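Local coordinates for protein citryl-spermidine/3,4-dihydroxybenzoyl-citryl-spermidine:spermidine ligase (Bacillus anthracis, PDB 3TO3) that catalyses the ATP-dependent condensation of spermidine with citryl-spermidine intermediates, a step in the biosynthesis of the siderophore petrobactin, at residues P43-K48 and I52-Q57; K190-A195 and W249-F254. One frame throughout, in Å; residues are numbered along the deposited sequence.

Interaction 1: residues P43-K48 and I52-Q57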
# COMPACT_ATOMS: atom_id res chain seq x y z
N PRO B 43 -22.01 -21.06 -15.56
CA PRO B 43 -23.02 -20.43 -16.41
C PRO B 43 -23.90 -21.48 -17.08
O PRO B 43 -23.53 -22.64 -17.07
CB PRO B 43 -22.17 -19.69 -17.45
CG PRO B 43 -20.87 -20.44 -17.47
CD PRO B 43 -20.63 -20.87 -16.06
N ALA B 44 -25.05 -21.07 -17.61
CA ALA B 44 -25.79 -21.92 -18.52
C ALA B 44 -24.96 -22.06 -19.79
O ALA B 44 -24.29 -21.11 -20.18
CB ALA B 44 -27.19 -21.32 -18.84
N ARG B 45 -25.00 -23.25 -20.41
CA ARG B 45 -24.26 -23.51 -21.64
C ARG B 45 -25.21 -23.97 -22.71
O ARG B 45 -25.81 -25.04 -22.59
CB ARG B 45 -23.17 -24.58 -21.45
CG ARG B 45 -22.02 -24.15 -20.58
CD ARG B 45 -20.88 -25.19 -20.46
NE ARG B 45 -20.11 -24.88 -19.25
CZ ARG B 45 -18.87 -25.29 -18.99
NH1 ARG B 45 -18.21 -26.02 -19.89
NH2 ARG B 45 -18.27 -24.96 -17.83
N ILE B 46 -25.34 -23.18 -23.78
CA ILE B 46 -26.13 -23.59 -24.93
C ILE B 46 -25.25 -23.96 -26.12
O ILE B 46 -24.50 -23.13 -26.62
CB ILE B 46 -27.03 -22.49 -25.40
CG1 ILE B 46 -27.74 -21.86 -24.20
CG2 ILE B 46 -27.98 -23.06 -26.45
CD1 ILE B 46 -28.99 -21.14 -24.59
N GLU B 47 -25.32 -25.21 -26.56
CA GLU B 47 -24.37 -25.68 -27.56
C GLU B 47 -24.86 -25.51 -28.99
O GLU B 47 -25.94 -25.97 -29.35
CB GLU B 47 -23.94 -27.13 -27.27
CG GLU B 47 -25.06 -28.18 -27.34
CD GLU B 47 -24.61 -29.58 -26.93
OE1 GLU B 47 -24.37 -30.42 -27.82
OE2 GLU B 47 -24.49 -29.84 -25.71
N LYS B 48 -24.07 -24.78 -29.77
CA LYS B 48 -24.13 -24.75 -31.23
C LYS B 48 -23.32 -25.95 -31.72
O LYS B 48 -22.98 -26.83 -30.93
CB LYS B 48 -23.51 -23.46 -31.77
CG LYS B 48 -24.07 -22.17 -31.15
CD LYS B 48 -23.29 -20.93 -31.63
CE LYS B 48 -23.39 -20.72 -33.15
NZ LYS B 48 -24.55 -19.88 -33.61
N ILE B 52 -20.18 -22.54 -27.92
CA ILE B 52 -21.05 -22.56 -26.77
C ILE B 52 -21.42 -21.11 -26.50
O ILE B 52 -20.55 -20.24 -26.49
CB ILE B 52 -20.30 -23.14 -25.55
CG1 ILE B 52 -20.08 -24.64 -25.73
CG2 ILE B 52 -21.05 -22.85 -24.25
CD1 ILE B 52 -18.90 -25.19 -24.94
N LEU B 53 -22.71 -20.84 -26.31
CA LEU B 53 -23.14 -19.57 -25.73
C LEU B 53 -23.14 -19.69 -24.20
O LEU B 53 -23.81 -20.56 -23.66
CB LEU B 53 -24.54 -19.19 -26.21
CG LEU B 53 -25.11 -17.91 -25.61
CD1 LEU B 53 -24.12 -16.75 -25.79
CD2 LEU B 53 -26.43 -17.60 -26.29
N PHE B 54 -22.39 -18.84 -23.52
CA PHE B 54 -22.35 -18.89 -22.07
C PHE B 54 -23.22 -17.76 -21.53
O PHE B 54 -23.08 -16.62 -21.96
CB PHE B 54 -20.92 -18.71 -21.53
CG PHE B 54 -19.96 -19.80 -21.91
CD1 PHE B 54 -19.76 -20.89 -21.05
CD2 PHE B 54 -19.22 -19.72 -23.08
CE1 PHE B 54 -18.85 -21.92 -21.38
CE2 PHE B 54 -18.30 -20.74 -23.40
CZ PHE B 54 -18.12 -21.85 -22.55
N LEU B 55 -24.13 -18.09 -20.62
CA LEU B 55 -24.98 -17.10 -19.96
C LEU B 55 -24.65 -17.07 -18.49
O LEU B 55 -24.98 -17.99 -17.77
CB LEU B 55 -26.45 -17.44 -20.16
CG LEU B 55 -26.85 -17.66 -21.63
CD1 LEU B 55 -28.25 -18.29 -21.85
CD2 LEU B 55 -26.76 -16.36 -22.40
N ILE B 56 -24.01 -15.99 -18.03
CA ILE B 56 -23.60 -15.86 -16.64
C ILE B 56 -24.55 -14.97 -15.86
O ILE B 56 -24.81 -13.84 -16.25
CB ILE B 56 -22.16 -15.29 -16.53
CG1 ILE B 56 -21.16 -16.12 -17.30
CG2 ILE B 56 -21.72 -15.17 -15.07
CD1 ILE B 56 -19.90 -15.33 -17.66
N GLN B 57 -25.03 -15.49 -14.74
CA GLN B 57 -25.98 -14.76 -13.88
C GLN B 57 -25.30 -13.71 -13.00
O GLN B 57 -24.21 -13.91 -12.50
CB GLN B 57 -26.68 -15.76 -12.96
CG GLN B 57 -27.59 -16.74 -13.65
CD GLN B 57 -28.76 -16.05 -14.33
OE1 GLN B 57 -29.31 -15.06 -13.81
NE2 GLN B 57 -29.14 -16.54 -15.52
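Ala44 and Ile46 exchange backbone hydrogen bonds with Leu55 and Leu53, forming an antiparallel beta hairpin from strand 44-47 and the start of strand 52-59. Two reciprocal pairs make up the bonding. Ala44 N donates to Leu55 O at 3.1 Å with an N-H...O angle of 140°, whereas the return bond from Leu55 N to Ala44 O is nearly straight. Further along, Ile46 N meets Leu53 O at 3.0 Å, and Leu53 N closes the second pair on Ile46 O. Arg45-Phe54, a non-hydrogen-bonded pair, lies between them, and Glu47-Ile52 follows beyond Ile46-Leu53 toward the turn. CA-H groups of Arg45, Phe54 and Ile52 approach the carbonyl oxygens Leu53 O, Ala44 O and Ile46 O.

The apolar contacts divide between the two faces of the sheet. Ala44, Ile46, Leu53 and Leu55 share one, with Ile46 CD1 reaching Leu55 CD1 at 4.0 Å. The other carries Arg45, Ile52 and Phe54 and turns toward helix 18-37, whose Ile36 touches both Arg45 and Phe54. Strand 65-74 bonds to the far edge of strand 52-59.

Arg45 runs beside Phe54 in the same direction, extended from CG to NE, and its tip forms a salt bridge with Glu74. Phe54 CE1 lies over one face of the guanidinium, with the two planes 62° apart. Ile52 CG2 sits above the centre of the phenyl ring, 3.4 Å from its plane, while at the ring's edge Pro43 CG approaches Phe54 CD1 at 3.8 Å.

Interaction 2: residues K190-A195 and W249-F254; sequences KLIWIA and WQWENF
Ile192 and Ile194, two residues apart on the face of strand 192-197 that looks toward the helix, pack against the indole of Trp251 from helix 248-258. The strand is the central one of a three-stranded antiparallel sheet in the IucA/IucC region, and the helix follows directly on its neighbour, strand 241-246.

All the contacts across the pair are apolar. Ile192 CG2 makes a CH-pi contact over the five-membered ring, 4.0 Å from its centroid and 9° off the normal. Its other branch, CG1, reaches Trp251 CB and CD1. Ile194 meets the six-membered ring obliquely, CG2 lying 3.7 Å from Trp251 CZ3. The indole is carried out to the strand with CG anti to the backbone N (chi1 171°).

Polar bonds serve the helix and the dimer. Asn253 ND2 donates to Trp249 O at 3.0 Å, on a lone pair in the carbonyl plane, and the same oxygen accepts Asn253 N. Trp251 NE1 hydrogen-bonds to His8 NE2 of the second subunit, whose Met4 also packs on Ile192.

One indole thus uses its carbon surface to seat the helix on the sheet and its N-H for a hydrogen bond across the subunit interface.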
# COMPACT_ATOMS: atom_id res chain seq x y z
N LYS B 190 21.27 1.15 -11.84
CA LYS B 190 22.43 0.81 -11.05
C LYS B 190 21.94 0.07 -9.85
O LYS B 190 20.94 0.46 -9.28
CB LYS B 190 23.10 2.07 -10.50
CG LYS B 190 23.54 3.04 -11.52
CD LYS B 190 24.63 2.47 -12.33
CE LYS B 190 25.56 3.57 -12.77
NZ LYS B 190 26.55 2.99 -13.70
N LEU B 191 22.67 -0.95 -9.44
CA LEU B 191 22.37 -1.59 -8.18
C LEU B 191 22.93 -0.70 -7.10
O LEU B 191 23.91 0.01 -7.33
CB LEU B 191 23.00 -2.98 -8.12
CG LEU B 191 22.47 -3.89 -9.22
CD1 LEU B 191 23.11 -5.24 -9.11
CD2 LEU B 191 21.02 -4.01 -9.02
N ILE B 192 22.26 -0.69 -5.96
CA ILE B 192 22.79 -0.08 -4.76
C ILE B 192 23.56 -1.14 -3.97
O ILE B 192 23.04 -2.22 -3.73
CB ILE B 192 21.63 0.46 -3.87
CG1 ILE B 192 20.79 1.51 -4.64
CG2 ILE B 192 22.18 0.95 -2.52
CD1 ILE B 192 21.59 2.64 -5.31
N TRP B 193 24.80 -0.85 -3.60
CA TRP B 193 25.57 -1.74 -2.73
C TRP B 193 25.45 -1.34 -1.29
O TRP B 193 25.66 -0.17 -0.95
CB TRP B 193 27.06 -1.72 -3.10
CG TRP B 193 27.38 -2.57 -4.28
CD1 TRP B 193 27.61 -2.15 -5.54
CD2 TRP B 193 27.43 -4.00 -4.31
NE1 TRP B 193 27.82 -3.22 -6.36
CE2 TRP B 193 27.71 -4.37 -5.63
CE3 TRP B 193 27.28 -5.00 -3.34
CZ2 TRP B 193 27.85 -5.71 -6.02
CZ3 TRP B 193 27.42 -6.31 -3.72
CH2 TRP B 193 27.71 -6.66 -5.06
N ILE B 194 25.11 -2.29 -0.42
CA ILE B 194 25.12 -2.03 1.02
C ILE B 194 26.04 -3.02 1.73
O ILE B 194 26.25 -4.14 1.27
CB ILE B 194 23.69 -2.12 1.69
CG1 ILE B 194 23.21 -3.58 1.73
CG2 ILE B 194 22.68 -1.21 1.01
CD1 ILE B 194 21.95 -3.80 2.49
N ALA B 195 26.57 -2.61 2.87
CA ALA B 195 27.18 -3.54 3.79
C ALA B 195 26.14 -3.98 4.80
O ALA B 195 25.37 -3.17 5.30
CB ALA B 195 28.36 -2.89 4.50
N TRP B 249 14.78 0.58 -6.50
CA TRP B 249 13.39 0.84 -6.04
C TRP B 249 13.21 0.29 -4.64
O TRP B 249 12.56 0.90 -3.79
CB TRP B 249 12.28 0.23 -6.93
CG TRP B 249 10.88 0.62 -6.52
CD1 TRP B 249 10.13 1.65 -7.03
CD2 TRP B 249 10.05 -0.00 -5.51
NE1 TRP B 249 8.91 1.70 -6.41
CE2 TRP B 249 8.83 0.71 -5.47
CE3 TRP B 249 10.23 -1.10 -4.64
CZ2 TRP B 249 7.79 0.37 -4.60
CZ3 TRP B 249 9.18 -1.45 -3.78
CH2 TRP B 249 7.98 -0.70 -3.76
N GLN B 250 13.79 -0.88 -4.41
CA GLN B 250 13.67 -1.54 -3.13
C GLN B 250 14.37 -0.72 -2.06
O GLN B 250 13.84 -0.54 -0.96
CB GLN B 250 14.24 -2.94 -3.17
CG GLN B 250 14.13 -3.64 -1.83
CD GLN B 250 12.76 -4.25 -1.64
OE1 GLN B 250 11.80 -3.86 -2.29
NE2 GLN B 250 12.67 -5.24 -0.78
N TRP B 251 15.53 -0.18 -2.41
CA TRP B 251 16.32 0.58 -1.44
C TRP B 251 15.58 1.85 -1.03
O TRP B 251 15.41 2.12 0.15
CB TRP B 251 17.72 0.91 -1.99
CG TRP B 251 18.52 1.86 -1.15
CD1 TRP B 251 18.85 3.13 -1.47
CD2 TRP B 251 19.09 1.61 0.15
NE1 TRP B 251 19.58 3.71 -0.46
CE2 TRP B 251 19.74 2.80 0.54
CE3 TRP B 251 19.10 0.51 1.02
CZ2 TRP B 251 20.41 2.92 1.78
CZ3 TRP B 251 19.77 0.63 2.25
CH2 TRP B 251 20.42 1.83 2.61
N GLU B 252 15.11 2.61 -2.00
CA GLU B 252 14.50 3.89 -1.68
C GLU B 252 13.07 3.82 -1.18
O GLU B 252 12.60 4.75 -0.55
CB GLU B 252 14.51 4.78 -2.91
CG GLU B 252 15.86 5.33 -3.26
CD GLU B 252 15.76 6.31 -4.41
OE1 GLU B 252 15.73 5.84 -5.57
OE2 GLU B 252 15.69 7.53 -4.16
N ASN B 253 12.31 2.83 -1.64
CA ASN B 253 10.91 2.75 -1.24
C ASN B 253 10.59 1.79 -0.13
O ASN B 253 9.46 1.77 0.38
CB ASN B 253 10.01 2.57 -2.45
CG ASN B 253 10.28 3.63 -3.48
OD1 ASN B 253 10.00 4.81 -3.25
ND2 ASN B 253 10.89 3.25 -4.60
N PHE B 254 11.57 0.97 0.22
CA PHE B 254 11.34 -0.06 1.21
C PHE B 254 12.39 -0.19 2.32
O PHE B 254 12.07 -0.09 3.52
CB PHE B 254 10.92 -1.40 0.58
CG PHE B 254 10.27 -2.32 1.56
CD1 PHE B 254 8.93 -2.18 1.86
CD2 PHE B 254 11.02 -3.29 2.23
CE1 PHE B 254 8.31 -3.02 2.79
CE2 PHE B 254 10.42 -4.13 3.15
CZ PHE B 254 9.07 -4.00 3.44

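Interaction 1 is local, its strands only a short turn apart, and lies partly buried toward the outside of the chain; interaction 2 brings together elements more than fifty residues apart, and its touching residues are all buried. They hold different elements in separate sheets, on opposite sides of the chain's centre with nearest atoms about 34 Å apart, and both lie away from the ATP and magnesium sites. Main-chain hydrogen bonds set the register at 43-48 and 52-57, whereas 190-195 and 249-254 meet through side-chain carbon alone. Interaction 1 has neighbours within its own chain, while interaction 2 is completed by the second subunit of the homodimer.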